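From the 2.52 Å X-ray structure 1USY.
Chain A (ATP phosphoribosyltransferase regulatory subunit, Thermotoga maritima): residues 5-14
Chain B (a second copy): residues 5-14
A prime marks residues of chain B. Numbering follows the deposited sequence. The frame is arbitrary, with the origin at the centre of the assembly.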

# COMPACT_ATOMS: atom_id res chain seq x y z
N ASP A 5 -14.05 7.64 -30.34
CA ASP A 5 -13.93 7.86 -31.78
C ASP A 5 -12.67 7.17 -32.33
O ASP A 5 -11.66 7.80 -32.61
CB ASP A 5 -13.90 9.36 -32.13
CG ASP A 5 -14.46 9.65 -33.53
OD1 ASP A 5 -14.36 8.79 -34.45
OD2 ASP A 5 -15.04 10.72 -33.79
N PHE A 6 -12.77 5.86 -32.48
CA PHE A 6 -11.69 5.11 -33.06
C PHE A 6 -11.38 5.55 -34.52
O PHE A 6 -10.23 5.48 -34.92
CB PHE A 6 -11.96 3.60 -32.93
CG PHE A 6 -10.75 2.72 -33.20
CD1 PHE A 6 -10.52 2.20 -34.50
CD2 PHE A 6 -9.85 2.40 -32.17
CE1 PHE A 6 -9.42 1.39 -34.75
CE2 PHE A 6 -8.76 1.57 -32.42
CZ PHE A 6 -8.54 1.07 -33.70
N GLU A 7 -12.35 6.03 -35.30
CA GLU A 7 -12.02 6.52 -36.64
C GLU A 7 -10.85 7.53 -36.55
O GLU A 7 -10.08 7.70 -37.50
CB GLU A 7 -13.25 7.13 -37.37
CG GLU A 7 -13.40 6.69 -38.84
CD GLU A 7 -14.58 7.33 -39.61
OE1 GLU A 7 -15.76 7.06 -39.28
OE2 GLU A 7 -14.34 8.10 -40.59
N LYS A 8 -10.72 8.19 -35.40
CA LYS A 8 -9.65 9.17 -35.22
C LYS A 8 -8.30 8.55 -34.90
O LYS A 8 -7.26 9.03 -35.36
CB LYS A 8 -10.02 10.20 -34.16
CG LYS A 8 -10.91 11.29 -34.72
CD LYS A 8 -11.22 12.36 -33.70
CE LYS A 8 -12.46 13.15 -34.13
NZ LYS A 8 -13.47 13.13 -33.04
N VAL A 9 -8.31 7.47 -34.12
CA VAL A 9 -7.08 6.75 -33.85
C VAL A 9 -6.54 6.18 -35.13
O VAL A 9 -5.33 6.23 -35.34
CB VAL A 9 -7.26 5.59 -32.86
CG1 VAL A 9 -5.92 4.88 -32.65
CG2 VAL A 9 -7.82 6.11 -31.55
N PHE A 10 -7.41 5.62 -35.98
CA PHE A 10 -6.98 5.01 -37.22
C PHE A 10 -6.40 6.07 -38.14
O PHE A 10 -5.41 5.83 -38.83
CB PHE A 10 -8.12 4.29 -37.94
CG PHE A 10 -7.82 3.99 -39.41
CD1 PHE A 10 -6.81 3.09 -39.77
CD2 PHE A 10 -8.51 4.65 -40.43
CE1 PHE A 10 -6.51 2.82 -41.11
CE2 PHE A 10 -8.21 4.40 -41.76
CZ PHE A 10 -7.21 3.47 -42.10
N SER A 11 -7.02 7.24 -38.14
CA SER A 11 -6.55 8.37 -38.94
C SER A 11 -5.12 8.78 -38.52
O SER A 11 -4.20 8.93 -39.33
CB SER A 11 -7.50 9.54 -38.75
OG SER A 11 -7.17 10.59 -39.62
N PHE A 12 -4.96 8.91 -37.22
CA PHE A 12 -3.71 9.26 -36.64
C PHE A 12 -2.69 8.21 -37.04
O PHE A 12 -1.58 8.56 -37.48
CB PHE A 12 -3.82 9.34 -35.11
CG PHE A 12 -2.56 9.79 -34.47
CD1 PHE A 12 -2.09 11.09 -34.69
CD2 PHE A 12 -1.82 8.92 -33.67
CE1 PHE A 12 -0.90 11.51 -34.13
CE2 PHE A 12 -0.63 9.34 -33.08
CZ PHE A 12 -0.16 10.63 -33.31
N TYR A 13 -3.08 6.94 -36.89
CA TYR A 13 -2.24 5.78 -37.18
C TYR A 13 -1.74 5.87 -38.63
O TYR A 13 -0.54 5.86 -38.85
CB TYR A 13 -2.95 4.44 -36.85
CG TYR A 13 -2.51 3.23 -37.69
CD1 TYR A 13 -1.33 2.49 -37.37
CD2 TYR A 13 -3.24 2.82 -38.79
CE1 TYR A 13 -0.94 1.39 -38.16
CE2 TYR A 13 -2.84 1.74 -39.56
CZ TYR A 13 -1.70 1.03 -39.24
OH TYR A 13 -1.36 -0.03 -40.03
N SER A 14 -2.63 6.06 -39.59
CA SER A 14 -2.20 6.22 -40.97
C SER A 14 -1.22 7.37 -41.13
O SER A 14 -0.22 7.25 -41.83
CB SER A 14 -3.38 6.47 -41.92
OG SER A 14 -4.29 5.39 -41.92
N ASP B 5 1.31 -5.20 -33.97
CA ASP B 5 0.81 -5.14 -35.34
C ASP B 5 -0.58 -4.51 -35.27
O ASP B 5 -1.58 -5.20 -35.11
CB ASP B 5 0.76 -6.51 -36.02
CG ASP B 5 0.55 -6.40 -37.53
OD1 ASP B 5 0.41 -7.45 -38.19
OD2 ASP B 5 0.49 -5.31 -38.14
N PHE B 6 -0.62 -3.19 -35.37
CA PHE B 6 -1.86 -2.45 -35.19
C PHE B 6 -2.75 -2.58 -36.43
O PHE B 6 -3.97 -2.38 -36.32
CB PHE B 6 -1.53 -1.00 -34.91
CG PHE B 6 -2.70 -0.16 -34.57
CD1 PHE B 6 -3.37 0.56 -35.58
CD2 PHE B 6 -3.11 -0.02 -33.24
CE1 PHE B 6 -4.45 1.39 -35.27
CE2 PHE B 6 -4.20 0.81 -32.92
CZ PHE B 6 -4.87 1.51 -33.95
N GLU B 7 -2.17 -2.92 -37.58
CA GLU B 7 -2.93 -3.38 -38.74
C GLU B 7 -3.96 -4.43 -38.30
O GLU B 7 -5.06 -4.49 -38.84
CB GLU B 7 -2.00 -4.01 -39.79
CG GLU B 7 -2.00 -3.35 -41.16
N LYS B 8 -3.58 -5.26 -37.32
CA LYS B 8 -4.44 -6.36 -36.87
C LYS B 8 -5.60 -5.78 -36.06
O LYS B 8 -6.76 -6.19 -36.22
CB LYS B 8 -3.65 -7.42 -36.10
CG LYS B 8 -2.95 -8.44 -37.04
CD LYS B 8 -1.93 -9.36 -36.35
CE LYS B 8 -1.20 -10.23 -37.41
NZ LYS B 8 0.14 -10.80 -37.03
N VAL B 9 -5.28 -4.78 -35.26
CA VAL B 9 -6.29 -4.02 -34.53
C VAL B 9 -7.26 -3.28 -35.46
O VAL B 9 -8.46 -3.34 -35.23
CB VAL B 9 -5.66 -3.07 -33.51
CG1 VAL B 9 -6.68 -2.58 -32.60
CG2 VAL B 9 -4.62 -3.82 -32.71
N PHE B 10 -6.77 -2.62 -36.50
CA PHE B 10 -7.64 -1.93 -37.45
C PHE B 10 -8.55 -2.92 -38.18
O PHE B 10 -9.75 -2.67 -38.36
CB PHE B 10 -6.83 -1.16 -38.50
CG PHE B 10 -7.67 -0.64 -39.67
CD1 PHE B 10 -8.50 0.48 -39.51
CD2 PHE B 10 -7.63 -1.26 -40.92
CE1 PHE B 10 -9.26 0.97 -40.58
CE2 PHE B 10 -8.39 -0.79 -41.98
CZ PHE B 10 -9.21 0.34 -41.80
N SER B 11 -7.95 -4.03 -38.61
CA SER B 11 -8.66 -5.07 -39.32
C SER B 11 -9.84 -5.61 -38.50
O SER B 11 -10.95 -5.71 -39.01
CB SER B 11 -7.68 -6.19 -39.68
OG SER B 11 -8.35 -7.28 -40.31
N PHE B 12 -9.57 -5.93 -37.23
CA PHE B 12 -10.54 -6.48 -36.29
C PHE B 12 -11.67 -5.50 -36.04
O PHE B 12 -12.82 -5.87 -35.99
CB PHE B 12 -9.86 -6.83 -34.95
CG PHE B 12 -10.79 -7.42 -33.94
CD1 PHE B 12 -11.19 -8.75 -34.04
CD2 PHE B 12 -11.25 -6.65 -32.87
CE1 PHE B 12 -12.07 -9.30 -33.12
CE2 PHE B 12 -12.13 -7.19 -31.91
CZ PHE B 12 -12.54 -8.52 -32.04
N TYR B 13 -11.29 -4.23 -35.88
CA TYR B 13 -12.19 -3.09 -35.79
C TYR B 13 -13.08 -2.97 -37.04
O TYR B 13 -14.25 -2.59 -36.93
CB TYR B 13 -11.36 -1.81 -35.58
CG TYR B 13 -12.04 -0.53 -36.05
CD1 TYR B 13 -13.19 -0.05 -35.40
CD2 TYR B 13 -11.55 0.19 -37.15
CE1 TYR B 13 -13.84 1.10 -35.82
CE2 TYR B 13 -12.20 1.35 -37.58
CZ TYR B 13 -13.34 1.80 -36.91
OH TYR B 13 -13.99 2.95 -37.31
N SER B 14 -12.54 -3.26 -38.23
CA SER B 14 -13.37 -3.28 -39.44
C SER B 14 -14.35 -4.43 -39.44
O SER B 14 -15.51 -4.26 -39.77
CB SER B 14 -12.54 -3.27 -40.73
OG SER B 14 -11.52 -2.30 -40.61

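This is an apolar, largely aromatic contact between the same helix in two copies of the protein, packed in a roughly antiparallel, nearly twofold-symmetric arrangement with no hydrogen bond across it among the atoms modelled. The axes of the two helices approach to 11.3 Å, and their N-to-C directions differ by 146°. The register is consistent with this: the CA atoms of Phe10 and Phe10′ lie 7.0 Å apart at the middle, while the CA of Phe6 is 8.7 Å from that of Tyr13′ and the CA of Tyr13 is 8.5 Å from that of Phe6′. Together the two stretches bury 511 Å², most of it from these three aromatic positions on each side.

The facing residues are set by helical periodicity. Positions 6, 9, 10 and 13 recur at intervals of three and four and so share one side of the helix, and in both chains their CA-to-CB bonds point toward the partner. Lys8, Ser11 and Phe12, like their counterparts in chain B, lie out of reach. Backbone hydrogen bonds hold this spacing, among them Phe10 N to Phe6 O at 3.0 Å and Tyr13 N to Val9 O at 2.8 Å.

Midway along the register, toward one side of the contact, the rings of Phe10 and Phe10′ form an offset stack, with centroids 4.0 Å apart and planes inclined by only 19°. Each ring presents a face to the other, and Phe10 CD1 comes within 3.1 Å of Phe10′ CD1, a very short approach for two carbons. Both side chains have chi1 in the t well, as do all the aromatic residues in these stretches.

The Phe6 and Tyr13 pairings are repeated toward the two ends of the register, but not exactly. The edge of Phe6 is directed at the face of Tyr13′, with centroids 4.5 Å apart and planes at 52°; Phe6 CE1 lies 3.4 Å from Tyr13′ CD2. In the reciprocal pair, Tyr13 and Phe6′ are oblique, with centroids 4.8 Å apart and planes at 43°, although Tyr13 CD1 still reaches 3.3 Å from Phe6′ CD1. The two pairs are alike in spacing and differ by 9° in tilt, so the symmetry is approximate.

The two Phe6 rings also meet at their tips, Phe6 CZ lying 3.7 Å from Phe6′ CZ. This contact links the two Phe6–Tyr13 pairs into one hydrophobic cluster, to which the valines add smaller contacts: Val9 CG1 is 3.8 Å from Phe6′ CZ, and Phe6 CZ is 4.2 Å from Val9′ CG1.

At the periphery, Tyr13 OH packs 3.6 Å from Glu7′ CG, a contact with the aliphatic part of that side chain, whose carboxylate is not modelled and cannot be assessed. Tyr13′ OH lies 4.0 Å from Glu7 N and 4.1 Å from Glu7 CG. Away from the interface, Lys8 and Asp5 pair within each chain: Lys8 NZ forms a salt bridge with Asp5 OD2 at 3.0 Å, and Lys8′ NZ with Asp5′ OD1 at 3.6 Å.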